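Local coordinates for cell wall binding protein cwp8 (Peptoclostridium difficile, PDB 5J6Q) that probably anchors itself in the bacterial cell wall through its CWB2 modules, as an S-layer-associated protein of the cell surface, at residues A[500-505]-A[547-552]; A[429-434]-A[528-533]; A[557-562]-A[588-593]; A[471-476]-A[490-495]. One frame throughout, in Å; residues are numbered along the deposited sequence.

Interaction 1: residues A[500-505]-A[547-552]; sequences DTNAKV and IVLTTE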
loop_
_atom_site.group_PDB
_atom_site.type_symbol
_atom_site.label_atom_id
_atom_site.label_comp_id
_atom_site.label_asym_id
_atom_site.label_seq_id
_atom_site.Cartn_x
_atom_site.Cartn_y
_atom_site.Cartn_z
ATOM N N ASP A 500 -30.288 -12.489 7.044
ATOM C CA ASP A 500 -30.887 -13.771 6.674
ATOM C C ASP A 500 -31.527 -13.675 5.302
ATOM O O ASP A 500 -31.402 -14.590 4.534
ATOM C CB ASP A 500 -31.892 -14.254 7.684
ATOM C CG ASP A 500 -31.289 -14.393 9.026
ATOM O OD1 ASP A 500 -30.052 -14.800 9.102
ATOM O OD2 ASP A 500 -31.987 -14.027 10.025
ATOM N N THR A 501 -32.190 -12.591 4.964
ATOM C CA THR A 501 -32.692 -12.484 3.566
ATOM C C THR A 501 -31.558 -12.512 2.538
ATOM O O THR A 501 -31.673 -13.157 1.466
ATOM C CB THR A 501 -33.436 -11.187 3.420
ATOM O OG1 THR A 501 -34.514 -11.194 4.394
ATOM C CG2 THR A 501 -33.934 -10.927 2.003
ATOM N N ASN A 502 -30.487 -11.741 2.811
ATOM C CA ASN A 502 -29.354 -11.700 1.899
ATOM C C ASN A 502 -28.855 -13.112 1.766
ATOM O O ASN A 502 -28.654 -13.535 0.598
ATOM C CB ASN A 502 -28.256 -10.807 2.403
ATOM C CG ASN A 502 -27.117 -10.584 1.502
ATOM O OD1 ASN A 502 -25.930 -10.886 1.906
ATOM N ND2 ASN A 502 -27.331 -10.030 0.352
ATOM N N ALA A 503 -28.653 -13.867 2.902
ATOM C CA ALA A 503 -28.222 -15.270 2.766
ATOM C C ALA A 503 -29.197 -16.069 1.892
ATOM O O ALA A 503 -28.710 -16.837 1.043
ATOM C CB ALA A 503 -28.060 -16.008 4.143
ATOM N N LYS A 504 -30.579 -15.944 2.057
ATOM C CA LYS A 504 -31.478 -16.740 1.122
ATOM C C LYS A 504 -31.366 -16.389 -0.344
ATOM O O LYS A 504 -31.431 -17.309 -1.187
ATOM C CB LYS A 504 -32.950 -16.645 1.577
ATOM C CG LYS A 504 -33.077 -17.363 2.935
ATOM C CD LYS A 504 -34.381 -17.065 3.708
ATOM C CE LYS A 504 -34.835 -18.339 4.452
ATOM N NZ LYS A 504 -36.324 -18.272 4.679
ATOM N N VAL A 505 -31.180 -15.063 -0.716
ATOM C CA VAL A 505 -31.006 -14.728 -2.138
ATOM C C VAL A 505 -29.719 -15.410 -2.677
ATOM O O VAL A 505 -29.713 -15.989 -3.808
ATOM C CB VAL A 505 -30.880 -13.176 -2.210
ATOM C CG1 VAL A 505 -30.435 -12.686 -3.632
ATOM C CG2 VAL A 505 -32.226 -12.577 -1.915
ATOM N N ILE A 547 -24.094 -9.594 -4.072
ATOM C CA ILE A 547 -23.607 -8.568 -3.202
ATOM C C ILE A 547 -23.896 -9.124 -1.781
ATOM O O ILE A 547 -25.039 -9.341 -1.440
ATOM C CB ILE A 547 -24.279 -7.201 -3.407
ATOM C CG1 ILE A 547 -23.876 -6.641 -4.775
ATOM C CG2 ILE A 547 -23.780 -6.175 -2.193
ATOM C CD1 ILE A 547 -24.551 -5.277 -5.166
ATOM N N VAL A 548 -22.868 -9.446 -1.028
ATOM C CA VAL A 548 -23.098 -9.877 0.346
ATOM C C VAL A 548 -23.357 -8.527 1.139
ATOM O O VAL A 548 -22.535 -7.611 1.039
ATOM C CB VAL A 548 -21.787 -10.566 0.824
ATOM C CG1 VAL A 548 -21.787 -10.824 2.382
ATOM C CG2 VAL A 548 -21.616 -11.907 0.046
ATOM N N LEU A 549 -24.452 -8.407 1.902
ATOM C CA LEU A 549 -24.623 -7.121 2.638
ATOM C C LEU A 549 -24.190 -7.319 4.093
ATOM O O LEU A 549 -24.772 -8.121 4.881
ATOM C CB LEU A 549 -26.078 -6.701 2.616
ATOM C CG LEU A 549 -26.577 -6.319 1.217
ATOM C CD1 LEU A 549 -28.090 -6.115 1.306
ATOM C CD2 LEU A 549 -25.840 -5.066 0.633
ATOM N N THR A 550 -23.093 -6.595 4.443
ATOM C CA THR A 550 -22.715 -6.649 5.819
ATOM C C THR A 550 -21.904 -5.392 6.214
ATOM O O THR A 550 -21.185 -4.841 5.365
ATOM C CB THR A 550 -21.839 -7.886 6.119
ATOM O OG1 THR A 550 -21.840 -8.091 7.555
ATOM C CG2 THR A 550 -20.431 -7.679 5.713
ATOM N N THR A 551 -22.024 -4.960 7.505
ATOM C CA THR A 551 -21.140 -3.868 7.968
ATOM C C THR A 551 -20.157 -4.429 8.949
ATOM O O THR A 551 -18.972 -4.182 8.868
ATOM C CB THR A 551 -21.940 -2.710 8.630
ATOM O OG1 THR A 551 -22.889 -2.272 7.687
ATOM C CG2 THR A 551 -21.004 -1.502 8.981
ATOM N N GLU A 552 -20.658 -5.172 9.935
ATOM C CA GLU A 552 -19.781 -5.770 10.887
ATOM C C GLU A 552 -19.623 -7.257 10.422
ATOM O O GLU A 552 -19.664 -7.536 9.193
ATOM C CB GLU A 552 -20.321 -5.679 12.333
ATOM C CG GLU A 552 -21.239 -4.477 12.544
ATOM C CD GLU A 552 -20.763 -3.582 13.681
ATOM O OE1 GLU A 552 -21.457 -3.512 14.723
ATOM O OE2 GLU A 552 -19.703 -2.955 13.518
#
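Asn502, on the helical segment 500-505, and Leu549, on strand 547-549, are the residues whose CA atoms lie nearest across the contact, 6.6 Å apart. The short axes run nearly antiparallel, at 160°, and come within 8.3 Å of each other, so a single side chain of moderate length can span the gap. Asn502 does so: its side chain sets out toward the strand, and with CG anti to the backbone N (chi1 -174°) the amide arrives at the strand's backbone. There it forms a two-pronged pair. Asn502 ND2 donates to Ile547 O at 3.0 Å, almost straight, within the plane of its own amide and in the carbonyl plane of Ile547. Leu549 N donates to Asn502 OD1 at 2.9 Å, but reaches that oxygen from above the carbonyl plane. The carboxamide thus fills one donor and one acceptor place on the strand, two residues apart. Leu549 lies alongside the amide, its CG 3.9 Å from Asn502 ND2, while Val548 directs its side chain away. Both ends of the buried amide have further partners: Gln558 NE2 donates to OD1, and ND2 also bonds Ser432 OG, so four bonds fix its rotation. Val548 makes backbone bonds with Tyr517 and Ala519 of strand 516-519, which places the Asn502 amide on the other edge of strand 547-549. The arrangement is that of an outermost strand of a parallel sheet whose edge is closed by a helix-borne asparagine, here in the alpha/beta, toprim-like architecture of the CWB2 module.

Interaction 2: residues A[429-434]-A[528-533]; sequences DAMSIS and GQLVDA. With SO4 (sulfate ion), chain D.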
loop_
_atom_site.group_PDB
_atom_site.type_symbol
_atom_site.label_atom_id
_atom_site.label_comp_id
_atom_site.label_asym_id
_atom_site.label_seq_id
_atom_site.Cartn_x
_atom_site.Cartn_y
_atom_site.Cartn_z
ATOM N N ASP A 429 -34.217 -5.576 2.525
ATOM C CA ASP A 429 -34.419 -6.956 2.012
ATOM C C ASP A 429 -34.322 -6.948 0.524
ATOM O O ASP A 429 -33.863 -7.929 -0.092
ATOM C CB ASP A 429 -35.817 -7.553 2.319
ATOM C CG ASP A 429 -35.989 -7.966 3.742
ATOM O OD1 ASP A 429 -34.943 -8.159 4.461
ATOM O OD2 ASP A 429 -37.130 -8.112 4.163
ATOM N N ALA A 430 -34.823 -5.866 -0.060
ATOM C CA ALA A 430 -34.902 -5.700 -1.498
ATOM C C ALA A 430 -33.574 -5.590 -2.164
ATOM O O ALA A 430 -33.377 -6.287 -3.153
ATOM C CB ALA A 430 -35.737 -4.480 -1.810
ATOM N N MET A 431 -32.653 -4.726 -1.653
ATOM C CA MET A 431 -31.314 -4.517 -2.166
ATOM C C MET A 431 -30.564 -5.807 -2.466
ATOM O O MET A 431 -29.691 -5.819 -3.286
ATOM C CB MET A 431 -30.531 -3.829 -1.096
ATOM C CG MET A 431 -29.290 -3.356 -1.577
ATOM S SD MET A 431 -29.603 -1.920 -2.666
ATOM C CE MET A 431 -30.504 -0.884 -1.520
ATOM N N SER A 432 -30.888 -6.844 -1.769
ATOM C CA SER A 432 -30.296 -8.143 -1.941
ATOM C C SER A 432 -30.608 -8.809 -3.332
ATOM O O SER A 432 -29.837 -9.664 -3.835
ATOM C CB SER A 432 -30.804 -8.991 -0.776
ATOM O OG SER A 432 -29.988 -8.852 0.380
ATOM N N ILE A 433 -31.708 -8.387 -3.968
ATOM C CA ILE A 433 -32.127 -8.949 -5.267
ATOM C C ILE A 433 -31.829 -7.990 -6.409
ATOM O O ILE A 433 -32.054 -8.362 -7.540
ATOM C CB ILE A 433 -33.661 -9.285 -5.081
ATOM C CG1 ILE A 433 -34.106 -10.367 -6.074
ATOM C CG2 ILE A 433 -34.511 -8.012 -5.279
ATOM C CD1 ILE A 433 -33.225 -11.638 -6.116
ATOM N N SER A 434 -31.299 -6.738 -6.160
ATOM C CA SER A 434 -30.971 -5.844 -7.271
ATOM C C SER A 434 -29.999 -6.447 -8.298
ATOM O O SER A 434 -30.303 -6.322 -9.461
ATOM C CB SER A 434 -30.396 -4.523 -6.741
ATOM O OG SER A 434 -31.473 -3.802 -6.141
ATOM N N GLY A 528 -29.988 4.718 4.585
ATOM C CA GLY A 528 -29.311 5.534 3.603
ATOM C C GLY A 528 -27.957 4.929 3.226
ATOM O O GLY A 528 -27.475 5.158 2.102
ATOM N N GLN A 529 -27.335 4.085 4.142
ATOM C CA GLN A 529 -26.014 3.514 3.816
ATOM C C GLN A 529 -26.113 2.350 2.764
ATOM O O GLN A 529 -25.098 1.802 2.343
ATOM C CB GLN A 529 -25.320 3.023 5.109
ATOM C CG GLN A 529 -24.889 4.213 5.984
ATOM C CD GLN A 529 -23.932 5.122 5.285
ATOM O OE1 GLN A 529 -22.893 4.734 4.817
ATOM N NE2 GLN A 529 -24.260 6.402 5.299
ATOM N N LEU A 530 -27.318 1.997 2.380
ATOM C CA LEU A 530 -27.527 0.982 1.353
ATOM C C LEU A 530 -27.219 1.570 -0.010
ATOM O O LEU A 530 -27.227 0.836 -1.033
ATOM C CB LEU A 530 -28.971 0.468 1.403
ATOM C CG LEU A 530 -29.178 -0.513 2.632
ATOM C CD1 LEU A 530 -30.713 -0.755 2.600
ATOM C CD2 LEU A 530 -28.469 -1.910 2.448
ATOM N N VAL A 531 -26.889 2.877 -0.054
ATOM C CA VAL A 531 -26.650 3.475 -1.385
ATOM C C VAL A 531 -25.467 2.836 -2.104
ATOM O O VAL A 531 -25.481 2.726 -3.322
ATOM C CB VAL A 531 -26.427 4.999 -1.225
ATOM C CG1 VAL A 531 -25.208 5.234 -0.310
ATOM C CG2 VAL A 531 -26.206 5.647 -2.614
ATOM N N ASP A 532 -24.431 2.394 -1.359
ATOM C CA ASP A 532 -23.283 1.779 -2.035
ATOM C C ASP A 532 -23.726 0.471 -2.795
ATOM O O ASP A 532 -23.325 0.211 -3.929
ATOM C CB ASP A 532 -22.169 1.479 -1.002
ATOM C CG ASP A 532 -21.444 2.753 -0.520
ATOM O OD1 ASP A 532 -21.632 3.841 -1.148
ATOM O OD2 ASP A 532 -20.707 2.665 0.432
ATOM N N ALA A 533 -24.504 -0.322 -2.117
ATOM C CA ALA A 533 -25.039 -1.524 -2.587
ATOM C C ALA A 533 -25.807 -1.204 -3.906
ATOM O O ALA A 533 -25.570 -1.859 -4.914
ATOM C CB ALA A 533 -25.971 -2.122 -1.548
HETATM S S SO4 D . -21.648 9.182 3.053
HETATM O O1 SO4 D . -22.793 8.915 3.974
HETATM O O2 SO4 D . -20.692 9.946 3.651
HETATM O O3 SO4 D . -22.054 9.872 1.907
HETATM O O4 SO4 D . -21.032 7.851 2.629
#
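Met431 reaches across to Leu530 and Ala533, joining parts of the chain that belong to two different CWB2 sequence repeats: segment 429-434 lies in the second CWB2 range, and 528-533, which leads from a 3-10 turn into helix 531-542, in the third. The contact is wholly apolar, with no hydrogen bond between the segments, and the nearest CA atoms, those of Met431 and Ala533, stand 7.0 Å apart. The conformation of Met431 explains how one side chain serves two partners. CG stands opposite the backbone N (chi1 -169°), which carries it straight toward the other segment, where it meets Ala533 CB at 3.5 Å. The chain then bends at chi2 (72°) and again at chi3 (56°), and this double turn brings the terminal methyl back from Ala533 to Leu530, just ahead of the helix. Met431 SD consequently rests 3.8 Å from the same Ala533 CB, whereas Met431 CE moves on to Leu530 CB at 3.6 Å. Leu530 and Met431 point in opposite senses and slide past one another, so the methionine methyl touches the flank of Leu530 near its root; the branch methyl Leu530 CD1 is more distant from Met431 CE, at 4.1 Å. Ile322 and Leu326 of helix 322-327 also pack on Met431, and that helix falls within the first CWB2 range, so all three sequence repeats come together around this buried thioether. At the outer end of segment 528-533, Gln529 binds a sulfate ion, probably from the crystallisation liquor, that Arg294 NE also holds: Gln529 NE2 donates to the sulfate O1 at 3.2 Å.

Interaction 3: residues A[557-562]-A[588-593]; sequences SQEEVV and AEKINL. With SO4 (sulfate ion), chain B.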
loop_
_atom_site.group_PDB
_atom_site.type_symbol
_atom_site.label_atom_id
_atom_site.label_comp_id
_atom_site.label_asym_id
_atom_site.label_seq_id
_atom_site.Cartn_x
_atom_site.Cartn_y
_atom_site.Cartn_z
ATOM N N SER A 557 -26.016 -17.407 9.228
ATOM C CA SER A 557 -26.777 -17.789 8.000
ATOM C C SER A 557 -25.984 -17.385 6.692
ATOM O O SER A 557 -25.903 -18.140 5.708
ATOM C CB SER A 557 -28.162 -17.137 8.031
ATOM O OG SER A 557 -27.927 -15.725 7.960
ATOM N N GLN A 558 -25.310 -16.200 6.707
ATOM C CA GLN A 558 -24.478 -15.780 5.581
ATOM C C GLN A 558 -23.224 -16.578 5.464
ATOM O O GLN A 558 -22.848 -16.998 4.335
ATOM C CB GLN A 558 -24.080 -14.289 5.687
ATOM C CG GLN A 558 -25.312 -13.355 5.349
ATOM C CD GLN A 558 -24.918 -11.856 5.741
ATOM O OE1 GLN A 558 -24.295 -11.647 6.741
ATOM N NE2 GLN A 558 -25.131 -10.837 4.827
ATOM N N GLU A 559 -22.576 -16.855 6.598
ATOM C CA GLU A 559 -21.353 -17.627 6.592
ATOM C C GLU A 559 -21.626 -19.110 5.880
ATOM O O GLU A 559 -20.854 -19.549 5.052
ATOM C CB GLU A 559 -20.915 -17.836 8.040
ATOM C CG GLU A 559 -19.812 -16.902 8.529
ATOM C CD GLU A 559 -19.356 -17.355 9.983
ATOM O OE1 GLU A 559 -19.252 -18.558 10.175
ATOM O OE2 GLU A 559 -19.139 -16.510 10.907
ATOM N N GLU A 560 -22.714 -19.782 6.259
ATOM C CA GLU A 560 -23.090 -21.060 5.751
ATOM C C GLU A 560 -23.374 -21.021 4.242
ATOM O O GLU A 560 -22.842 -21.889 3.583
ATOM C CB GLU A 560 -24.285 -21.569 6.494
ATOM C CG GLU A 560 -23.794 -22.173 7.807
ATOM C CD GLU A 560 -24.968 -22.557 8.802
ATOM O OE1 GLU A 560 -26.077 -22.857 8.366
ATOM O OE2 GLU A 560 -24.741 -22.593 9.978
ATOM N N VAL A 561 -24.177 -20.023 3.696
ATOM C CA VAL A 561 -24.418 -19.969 2.271
ATOM C C VAL A 561 -23.215 -19.603 1.474
ATOM O O VAL A 561 -23.062 -20.112 0.300
ATOM C CB VAL A 561 -25.611 -19.078 1.822
ATOM C CG1 VAL A 561 -26.845 -19.358 2.716
ATOM C CG2 VAL A 561 -25.216 -17.642 1.811
ATOM N N VAL A 562 -22.341 -18.715 2.022
ATOM C CA VAL A 562 -21.182 -18.383 1.259
ATOM C C VAL A 562 -20.321 -19.693 1.099
ATOM O O VAL A 562 -19.773 -19.948 0.039
ATOM C CB VAL A 562 -20.448 -17.216 2.002
ATOM C CG1 VAL A 562 -19.022 -17.081 1.473
ATOM C CG2 VAL A 562 -21.218 -15.874 1.819
ATOM N N ALA A 588 -13.352 -14.281 2.751
ATOM C CA ALA A 588 -12.221 -14.886 2.100
ATOM C C ALA A 588 -11.988 -16.395 2.533
ATOM O O ALA A 588 -11.673 -17.272 1.694
ATOM C CB ALA A 588 -10.959 -14.059 2.417
ATOM N N GLU A 589 -12.102 -16.639 3.819
ATOM C CA GLU A 589 -11.913 -17.911 4.445
ATOM C C GLU A 589 -12.938 -18.926 3.867
ATOM O O GLU A 589 -12.503 -19.941 3.325
ATOM C CB GLU A 589 -12.077 -17.782 5.971
ATOM C CG GLU A 589 -11.878 -19.111 6.659
ATOM C CD GLU A 589 -12.358 -19.163 8.097
ATOM O OE1 GLU A 589 -12.587 -18.102 8.758
ATOM O OE2 GLU A 589 -12.526 -20.305 8.575
ATOM N N LYS A 590 -14.266 -18.640 3.972
ATOM C CA LYS A 590 -15.330 -19.492 3.436
ATOM C C LYS A 590 -15.233 -19.829 1.979
ATOM O O LYS A 590 -15.530 -20.986 1.596
ATOM C CB LYS A 590 -16.665 -18.831 3.698
ATOM C CG LYS A 590 -16.864 -18.640 5.204
ATOM C CD LYS A 590 -17.323 -19.955 5.874
ATOM C CE LYS A 590 -16.297 -20.374 6.897
ATOM N NZ LYS A 590 -16.916 -21.059 8.059
ATOM N N ILE A 591 -14.874 -18.881 1.137
ATOM C CA ILE A 591 -14.755 -19.203 -0.304
ATOM C C ILE A 591 -13.383 -19.707 -0.686
ATOM O O ILE A 591 -13.140 -19.885 -1.895
ATOM C CB ILE A 591 -15.109 -17.977 -1.190
ATOM C CG1 ILE A 591 -13.971 -16.891 -1.145
ATOM C CG2 ILE A 591 -16.427 -17.380 -0.690
ATOM C CD1 ILE A 591 -14.375 -15.555 -1.801
ATOM N N ASN A 592 -12.473 -19.938 0.311
ATOM C CA ASN A 592 -11.112 -20.425 -0.000
ATOM C C ASN A 592 -10.374 -19.528 -0.967
ATOM O O ASN A 592 -9.710 -19.991 -1.893
ATOM C CB ASN A 592 -11.168 -21.848 -0.664
ATOM C CG ASN A 592 -11.514 -22.973 0.272
ATOM O OD1 ASN A 592 -12.193 -23.939 -0.136
ATOM N ND2 ASN A 592 -11.034 -23.003 1.496
ATOM N N LEU A 593 -10.468 -18.244 -0.766
ATOM C CA LEU A 593 -9.850 -17.326 -1.697
ATOM C C LEU A 593 -8.308 -17.349 -1.710
ATOM O O LEU A 593 -7.749 -17.133 -2.769
ATOM C CB LEU A 593 -10.409 -15.878 -1.420
ATOM C CG LEU A 593 -9.909 -14.781 -2.295
ATOM C CD1 LEU A 593 -10.445 -14.945 -3.711
ATOM C CD2 LEU A 593 -10.286 -13.458 -1.676
HETATM S S SO4 B . -27.194 -15.770 13.124
HETATM O O1 SO4 B . -27.540 -17.022 13.976
HETATM O O2 SO4 B . -25.776 -15.280 13.498
HETATM O O3 SO4 B . -28.183 -14.694 13.453
HETATM O O4 SO4 B . -27.401 -16.122 11.590
HETATM O O HOH W 1 -16.840 -19.524 11.176
#
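Lys590 lies across the flank of helix 556-565, against Val562 and Glu559, and these three residues bury most of the contact. Its CB sits 3.7 Å from Val562 CG1, the two side chains meeting at about a right angle. The lysine is bent at chi2 (-80°) and at both later torsions, bringing CD to 3.6 Å from Glu559 O before the amine turns toward the carboxylate. Lys590 NZ and Glu559 OE1 remain 4.0 Å apart, beyond a salt bridge, although a water 2.8 Å from Glu559 OE1 links them through a weak bond to the amine. The attraction is thus probably long-range, and NZ finds a closer anion in another bound sulfate, separate from the one that accepts from Ser557 N; both are probably from the crystallisation liquor. The tight spot is apolar: Val562 CG1 stands 3.4 Å from Ile591 CG2, closer than usual van der Waals contact. Ile591 is the first residue to leave helical geometry, and a Schellman motif with Asn592 at C-prime ends helix 581-590 here. On helix 556-565, Val562 faces this helix end and Val561 faces helix 498-509, while strand 572-575 follows in the chain between helices 556-565 and 581-590.

Interaction 4: residues A[471-476]-A[490-495]; sequences NSVSKE and VERLAG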
loop_
_atom_site.group_PDB
_atom_site.type_symbol
_atom_site.label_atom_id
_atom_site.label_comp_id
_atom_site.label_asym_id
_atom_site.label_seq_id
_atom_site.Cartn_x
_atom_site.Cartn_y
_atom_site.Cartn_z
ATOM N N ASN A 471 -44.956 -8.751 6.626
ATOM C CA ASN A 471 -45.151 -7.385 7.089
ATOM C C ASN A 471 -44.642 -6.318 6.058
ATOM O O ASN A 471 -44.792 -5.116 6.270
ATOM C CB ASN A 471 -44.490 -7.231 8.467
ATOM C CG ASN A 471 -45.355 -7.826 9.574
ATOM O OD1 ASN A 471 -45.127 -7.587 10.762
ATOM N ND2 ASN A 471 -46.396 -8.605 9.271
ATOM N N SER A 472 -44.064 -6.776 4.914
ATOM C CA SER A 472 -43.553 -5.864 3.874
ATOM C C SER A 472 -44.392 -6.069 2.670
ATOM O O SER A 472 -44.789 -5.122 2.007
ATOM C CB SER A 472 -42.076 -6.160 3.548
ATOM O OG SER A 472 -41.275 -5.736 4.633
ATOM N N VAL A 473 -44.602 -7.330 2.343
ATOM C CA VAL A 473 -45.469 -7.677 1.257
ATOM C C VAL A 473 -46.527 -8.533 1.901
ATOM O O VAL A 473 -46.300 -9.708 2.250
ATOM C CB VAL A 473 -44.706 -8.422 0.140
ATOM C CG1 VAL A 473 -45.672 -8.944 -0.912
ATOM C CG2 VAL A 473 -43.701 -7.478 -0.500
ATOM N N SER A 474 -47.675 -7.938 2.089
ATOM C CA SER A 474 -48.814 -8.622 2.714
ATOM C C SER A 474 -49.163 -9.925 2.008
ATOM O O SER A 474 -48.930 -10.082 0.805
ATOM C CB SER A 474 -50.036 -7.707 2.721
ATOM O OG SER A 474 -50.716 -7.766 1.476
ATOM N N LYS A 475 -49.725 -10.863 2.778
ATOM C CA LYS A 475 -50.135 -12.183 2.299
ATOM C C LYS A 475 -51.310 -12.030 1.341
ATOM O O LYS A 475 -51.623 -12.943 0.599
ATOM C CB LYS A 475 -50.491 -13.073 3.506
ATOM C CG LYS A 475 -51.044 -14.449 3.165
ATOM C CD LYS A 475 -51.491 -15.139 4.451
ATOM C CE LYS A 475 -51.933 -16.567 4.242
ATOM N NZ LYS A 475 -52.210 -17.230 5.552
ATOM N N GLU A 476 -51.949 -10.865 1.357
ATOM C CA GLU A 476 -53.061 -10.557 0.455
ATOM C C GLU A 476 -52.499 -10.264 -0.950
ATOM O O GLU A 476 -53.023 -10.761 -1.954
ATOM C CB GLU A 476 -53.862 -9.347 0.968
ATOM C CG GLU A 476 -53.469 -8.913 2.372
ATOM C CD GLU A 476 -54.664 -8.756 3.286
ATOM O OE1 GLU A 476 -55.458 -9.714 3.387
ATOM O OE2 GLU A 476 -54.804 -7.677 3.899
ATOM N N VAL A 490 -45.913 -18.628 -6.500
ATOM C CA VAL A 490 -44.979 -17.549 -6.243
ATOM C C VAL A 490 -44.230 -17.820 -4.957
ATOM O O VAL A 490 -44.823 -17.882 -3.882
ATOM C CB VAL A 490 -45.723 -16.195 -6.159
ATOM C CG1 VAL A 490 -44.753 -15.084 -5.780
ATOM C CG2 VAL A 490 -46.388 -15.873 -7.490
ATOM N N GLU A 491 -42.925 -18.008 -5.071
ATOM C CA GLU A 491 -42.081 -18.228 -3.908
ATOM C C GLU A 491 -41.764 -16.885 -3.231
ATOM O O GLU A 491 -41.757 -15.832 -3.879
ATOM C CB GLU A 491 -40.781 -18.930 -4.332
ATOM C CG GLU A 491 -39.903 -19.367 -3.171
ATOM C CD GLU A 491 -38.664 -20.116 -3.638
ATOM O OE1 GLU A 491 -37.663 -20.139 -2.892
ATOM O OE2 GLU A 491 -38.690 -20.685 -4.755
ATOM N N ARG A 492 -41.530 -16.938 -1.926
ATOM C CA ARG A 492 -41.180 -15.798 -1.111
ATOM C C ARG A 492 -39.806 -16.081 -0.462
ATOM O O ARG A 492 -39.629 -17.122 0.150
ATOM C CB ARG A 492 -42.275 -15.600 -0.044
ATOM C CG ARG A 492 -41.868 -14.698 1.128
ATOM C CD ARG A 492 -42.967 -14.658 2.213
ATOM N NE ARG A 492 -44.298 -14.278 1.720
ATOM C CZ ARG A 492 -44.774 -13.029 1.724
ATOM N NH1 ARG A 492 -46.005 -12.776 1.293
ATOM N NH2 ARG A 492 -44.017 -12.023 2.160
ATOM N N LEU A 493 -38.842 -15.197 -0.650
ATOM C CA LEU A 493 -37.520 -15.283 -0.011
ATOM C C LEU A 493 -37.630 -14.274 1.188
ATOM O O LEU A 493 -37.742 -13.082 0.930
ATOM C CB LEU A 493 -36.358 -14.857 -0.973
ATOM C CG LEU A 493 -35.545 -15.996 -1.572
ATOM C CD1 LEU A 493 -36.383 -17.023 -2.355
ATOM C CD2 LEU A 493 -34.568 -15.385 -2.514
ATOM N N ALA A 494 -37.580 -14.740 2.449
ATOM C CA ALA A 494 -37.759 -13.867 3.580
ATOM C C ALA A 494 -37.067 -14.418 4.806
ATOM O O ALA A 494 -37.435 -15.486 5.262
ATOM C CB ALA A 494 -39.268 -13.728 3.855
ATOM N N GLY A 495 -36.043 -13.737 5.323
ATOM C CA GLY A 495 -35.410 -14.188 6.549
ATOM C C GLY A 495 -35.910 -13.327 7.694
ATOM O O GLY A 495 -36.577 -12.339 7.470
#
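Arg492 of strand 491-493 sends its guanidinium to the backbone carbonyl of Val473, just ahead of helix 475-484. The CA atoms of the two residues are 9.5 Å apart, so the long side chain alone closes the distance. From CB, which points toward the other segment, the chain leaves with CG anti to the backbone N (chi1 164°) and runs on extended to CD. It then turns at chi3 (-54°), which sets the terminal group edge-on to its target. CZ lies 3.7 Å from Val473 O, and both terminal nitrogens converge on that one oxygen: Arg492 NH1 donates at 3.2 Å, Arg492 NH2 at 3.3 Å. Neither bond is straight, the angle at hydrogen being 148° for NH1, as expected for a fork closing on a single atom. The oxygen stays near the guanidinium plane; NH2 lies in the carbonyl plane, on a lone pair of Val473 O, while NH1 is tilted from that plane. NH2 also passes 4.2 Å from Val473 CB, and NH1 stands 4.0 Å from Ser474 O. Both nitrogens have partners elsewhere: NH2 bonds Gly468 O, and NH1 forms a salt bridge with Glu478. Ser474 is the N-cap, its OG accepting from Val477 N. The arginine ties the start of the crossover helix to the second strand of the beta-alpha-beta unit 463-467, 475-484, 491-493; the cap closes the helix's own first turn. Chemically, a cation shared by two carbonyls and a carboxylate implies a directional, electrostatically strengthened clamp, and Glu478 probably offsets the cost of placing positive charge beside a helix start.

In the fold
Interactions 1 and 2 are fully buried, whereas interactions 3 and 4 are partly buried. The chemistry follows: an amide paired with a strand edge in interaction 1, apolar contact between CWB2 sequence repeats in interaction 2, valine and isoleucine packing beside a lysine-glutamate pair held beyond salt-bridge distance, with one water between, in interaction 3, and a guanidinium clamp in interaction 4. Helix 498-509 connects several of them. It carries residues 500-505, packs on helix 556-565 of interaction 3, and follows strand 491-493 of interaction 4, where Lys504 NZ bonds Ala494 O. Interaction 4 is nested in the chain loop closed by interaction 2, yet their centres lie about 18 Å apart and they do not touch.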